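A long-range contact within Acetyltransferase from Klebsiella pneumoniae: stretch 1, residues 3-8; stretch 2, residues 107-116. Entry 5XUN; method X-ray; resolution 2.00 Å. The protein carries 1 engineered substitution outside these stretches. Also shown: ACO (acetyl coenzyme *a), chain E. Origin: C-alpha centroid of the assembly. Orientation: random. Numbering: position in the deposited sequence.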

# COMPACT_ATOMS: atom_id res chain seq x y z
N GLN B 3 -28.11 -18.07 5.21
CA GLN B 3 -26.95 -17.83 6.07
C GLN B 3 -26.58 -16.35 6.12
O GLN B 3 -25.99 -15.81 5.18
CB GLN B 3 -25.75 -18.64 5.58
CG GLN B 3 -25.57 -19.98 6.26
CD GLN B 3 -25.12 -19.84 7.71
OE1 GLN B 3 -25.89 -19.40 8.57
NE2 GLN B 3 -23.88 -20.22 7.99
N GLN B 4 -26.92 -15.68 7.22
CA GLN B 4 -26.63 -14.26 7.40
C GLN B 4 -25.18 -14.13 7.85
O GLN B 4 -24.88 -14.09 9.04
CB GLN B 4 -27.59 -13.63 8.39
N LEU B 5 -24.26 -14.05 6.89
CA LEU B 5 -22.85 -13.87 7.17
C LEU B 5 -22.44 -12.42 6.89
O LEU B 5 -23.03 -11.74 6.06
CB LEU B 5 -21.98 -14.82 6.33
CG LEU B 5 -22.21 -16.33 6.42
CD1 LEU B 5 -21.24 -17.09 5.51
CD2 LEU B 5 -22.07 -16.83 7.84
N THR B 6 -21.44 -11.96 7.64
CA THR B 6 -20.91 -10.61 7.49
C THR B 6 -19.39 -10.65 7.45
O THR B 6 -18.76 -11.61 7.93
CB THR B 6 -21.37 -9.68 8.62
OG1 THR B 6 -21.03 -10.25 9.89
CG2 THR B 6 -22.88 -9.42 8.54
N ILE B 7 -18.82 -9.61 6.85
CA ILE B 7 -17.38 -9.45 6.69
C ILE B 7 -16.90 -8.33 7.61
O ILE B 7 -17.54 -7.28 7.71
CB ILE B 7 -17.01 -9.15 5.23
CG1 ILE B 7 -17.53 -10.26 4.32
CG2 ILE B 7 -15.51 -8.97 5.08
CD1 ILE B 7 -17.50 -9.92 2.86
N GLU B 8 -15.80 -8.58 8.31
CA GLU B 8 -15.21 -7.58 9.19
C GLU B 8 -13.70 -7.78 9.22
O GLU B 8 -13.19 -8.87 8.94
CB GLU B 8 -15.78 -7.67 10.61
CG GLU B 8 -15.44 -8.98 11.31
CD GLU B 8 -16.19 -9.19 12.61
OE1 GLU B 8 -17.36 -8.76 12.72
OE2 GLU B 8 -15.61 -9.79 13.54
N GLY B 107 -20.99 -18.35 -3.83
CA GLY B 107 -20.64 -16.97 -4.11
C GLY B 107 -19.97 -16.23 -2.97
O GLY B 107 -19.69 -15.03 -3.12
N TRP B 108 -19.71 -16.88 -1.83
CA TRP B 108 -19.05 -16.19 -0.74
C TRP B 108 -17.63 -15.79 -1.13
O TRP B 108 -17.16 -14.71 -0.75
CB TRP B 108 -19.04 -17.04 0.53
CG TRP B 108 -20.38 -17.16 1.16
CD1 TRP B 108 -21.11 -18.31 1.33
CD2 TRP B 108 -21.17 -16.10 1.69
NE1 TRP B 108 -22.30 -18.02 1.95
CE2 TRP B 108 -22.37 -16.66 2.18
CE3 TRP B 108 -20.99 -14.72 1.81
CZ2 TRP B 108 -23.37 -15.90 2.77
CZ3 TRP B 108 -21.99 -13.96 2.39
CH2 TRP B 108 -23.16 -14.55 2.86
N GLY B 109 -16.94 -16.66 -1.87
CA GLY B 109 -15.64 -16.28 -2.40
C GLY B 109 -15.72 -15.02 -3.23
O GLY B 109 -14.93 -14.09 -3.05
N GLU B 110 -16.70 -14.96 -4.14
CA GLU B 110 -16.92 -13.76 -4.94
C GLU B 110 -17.17 -12.55 -4.05
O GLU B 110 -16.63 -11.47 -4.29
CB GLU B 110 -18.11 -13.96 -5.88
CG GLU B 110 -18.44 -12.75 -6.73
CD GLU B 110 -19.11 -13.12 -8.04
OE1 GLU B 110 -19.35 -14.32 -8.27
OE2 GLU B 110 -19.43 -12.20 -8.82
N MET B 111 -17.99 -12.73 -3.01
CA MET B 111 -18.32 -11.61 -2.13
C MET B 111 -17.10 -11.11 -1.37
O MET B 111 -16.96 -9.90 -1.15
CB MET B 111 -19.44 -12.01 -1.16
CG MET B 111 -19.65 -10.96 -0.09
SD MET B 111 -21.32 -10.73 0.51
CE MET B 111 -21.87 -9.59 -0.76
N LEU B 112 -16.21 -12.01 -0.97
CA LEU B 112 -14.98 -11.57 -0.34
C LEU B 112 -14.14 -10.73 -1.30
O LEU B 112 -13.58 -9.70 -0.91
CB LEU B 112 -14.18 -12.77 0.19
CG LEU B 112 -14.63 -13.25 1.57
CD1 LEU B 112 -13.67 -14.29 2.11
CD2 LEU B 112 -14.76 -12.09 2.54
N VAL B 113 -14.03 -11.15 -2.56
CA VAL B 113 -13.26 -10.39 -3.53
C VAL B 113 -13.87 -9.00 -3.75
O VAL B 113 -13.16 -8.01 -3.92
CB VAL B 113 -13.14 -11.17 -4.85
CG1 VAL B 113 -12.49 -10.32 -5.93
CG2 VAL B 113 -12.35 -12.45 -4.62
N ALA B 114 -15.21 -8.91 -3.77
CA ALA B 114 -15.84 -7.60 -3.88
C ALA B 114 -15.48 -6.72 -2.69
O ALA B 114 -15.20 -5.53 -2.85
CB ALA B 114 -17.36 -7.75 -4.01
N HIS B 115 -15.45 -7.31 -1.49
CA HIS B 115 -15.04 -6.56 -0.32
C HIS B 115 -13.58 -6.14 -0.41
O HIS B 115 -13.22 -5.02 -0.03
CB HIS B 115 -15.30 -7.38 0.94
CG HIS B 115 -15.11 -6.63 2.21
ND1 HIS B 115 -13.87 -6.38 2.75
CD2 HIS B 115 -16.01 -6.06 3.05
CE1 HIS B 115 -14.01 -5.69 3.87
NE2 HIS B 115 -15.29 -5.47 4.07
N VAL B 116 -12.71 -7.04 -0.91
CA VAL B 116 -11.32 -6.68 -1.17
C VAL B 116 -11.25 -5.45 -2.07
O VAL B 116 -10.48 -4.52 -1.81
CB VAL B 116 -10.56 -7.86 -1.82
CG1 VAL B 116 -9.16 -7.40 -2.28
CG2 VAL B 116 -10.50 -9.06 -0.87
N1A ACO E . -23.04 -15.60 -6.82
C2A ACO E . -21.97 -16.15 -7.45
N3A ACO E . -21.77 -17.48 -7.57
C4A ACO E . -22.65 -18.37 -7.05
C5A ACO E . -23.84 -17.84 -6.35
C6A ACO E . -23.99 -16.37 -6.26
N6A ACO E . -25.06 -15.83 -5.62
N7A ACO E . -24.54 -18.90 -5.92
C8A ACO E . -23.87 -20.00 -6.32
N9A ACO E . -22.75 -19.71 -7.00
C1B ACO E . -21.80 -20.73 -7.53
C2B ACO E . -21.56 -20.66 -9.04
O2B ACO E . -22.33 -21.67 -9.72
C3B ACO E . -20.08 -20.91 -9.20
O3B ACO E . -19.84 -22.29 -9.45
P3B ACO E . -18.65 -22.81 -10.41
O7A ACO E . -19.21 -22.67 -11.81
O8A ACO E . -17.50 -21.87 -10.12
O9A ACO E . -18.42 -24.23 -9.95
C4B ACO E . -19.47 -20.59 -7.84
O4B ACO E . -20.54 -20.57 -6.88
C5B ACO E . -18.74 -19.25 -7.77
O5B ACO E . -17.66 -19.38 -6.86
P1A ACO E . -17.79 -18.92 -5.31
O1A ACO E . -18.90 -19.69 -4.66
O2A ACO E . -17.77 -17.42 -5.22
O3A ACO E . -16.38 -19.46 -4.77
P2A ACO E . -16.23 -20.28 -3.40
O4A ACO E . -17.16 -19.73 -2.36
O5A ACO E . -16.23 -21.76 -3.71
O6A ACO E . -14.72 -19.84 -3.04
CBP ACO E . -12.40 -20.32 -3.14
CCP ACO E . -13.67 -20.14 -3.95
CDP ACO E . -12.24 -19.15 -2.18
CEP ACO E . -11.21 -20.41 -4.07
CAP ACO E . -12.60 -21.63 -2.39
OAP ACO E . -12.67 -22.68 -3.37
C9P ACO E . -11.48 -21.93 -1.44
O9P ACO E . -11.47 -21.48 -0.31
N8P ACO E . -10.53 -22.73 -1.93
C7P ACO E . -9.56 -23.38 -1.08
C6P ACO E . -8.43 -22.44 -0.70
C5P ACO E . -8.00 -21.68 -1.93
O5P ACO E . -7.51 -22.26 -2.88
N4P ACO E . -8.20 -20.36 -1.89
C3P ACO E . -7.93 -19.52 -3.03
C2P ACO E . -6.45 -19.26 -3.24
S1P ACO E . -6.10 -17.61 -2.73
C ACO E . -4.71 -17.42 -3.60
O ACO E . -4.49 -18.23 -4.48
CH3 ACO E . -3.79 -16.27 -3.28
O HOH W 1 -17.61 -4.66 5.99

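The two stretches meet as a strand lying over a helix. Residues 6-8 form the start of a strand, residues 108-116 a helix, and their N-to-C directions diverge by 38° with the axes 10.2 Å apart at closest approach. That spacing leaves room for one layer of side chains, and no direct hydrogen bond crosses it: the contact is built almost wholly from apolar and aromatic surfaces.

Gln-3 touches the helix through its backbone. Its carbonyl O lies 3.6 Å from Trp-108 CZ2, near the plane of the indole, where the slightly positive ring hydrogens suit a carbonyl oxygen. The side chain starts toward the helix, but its end leads away and is poorly ordered; the residue is exposed. Gln-4 points away from the helix, and its side chain is not modelled beyond CB.

Leu-5 turns back toward the helix. Its CD1 sits over one face of Trp-108, 3.8 Å from the centroid of the six-membered ring and 22° off the normal, a CH-pi contact in which a weakly polarised methyl meets the pi cloud. A branched aliphatic chain suits a broad, flat aromatic surface of this kind.

Thr-6 points away again, following the alternation of an extended chain, and its hydroxyl need not be buried against the helix.

Ile-7 is the centre of the contact, with the largest covered area of any residue here. CD1, at the end of the longer arm, packs 3.5 Å from Leu-112 CD2 and 3.8 Å from Met-111 CG; CG2 lies 3.5 Å from the centroid of the His-115 ring, only 8° off its normal, so the methyl stands almost squarely over the imidazole face. A beta-branched residue is at ease in a strand, and its aliphatic surface suits this apolar and aromatic setting. Met-111, Leu-112 and His-115 fall within about one turn of helix, which lets a single side chain touch all three. A water adds a polar link, donating to Ile-7 O at 3.1 Å and lying 3.1 Å from His-115 NE2, so the imidazole offers its face to a methyl and its NE2 to the water. Glu-8 then points away, its OE2 hydrogen-bonded elsewhere in the structure.

At the start of the helix, Gly-107 N, Gly-109 N and Glu-110 N donate hydrogen bonds to acetyl coenzyme A oxygens O1A (2.6 Å), O4A (3.1 Å) and O2A (2.9 Å), respectively.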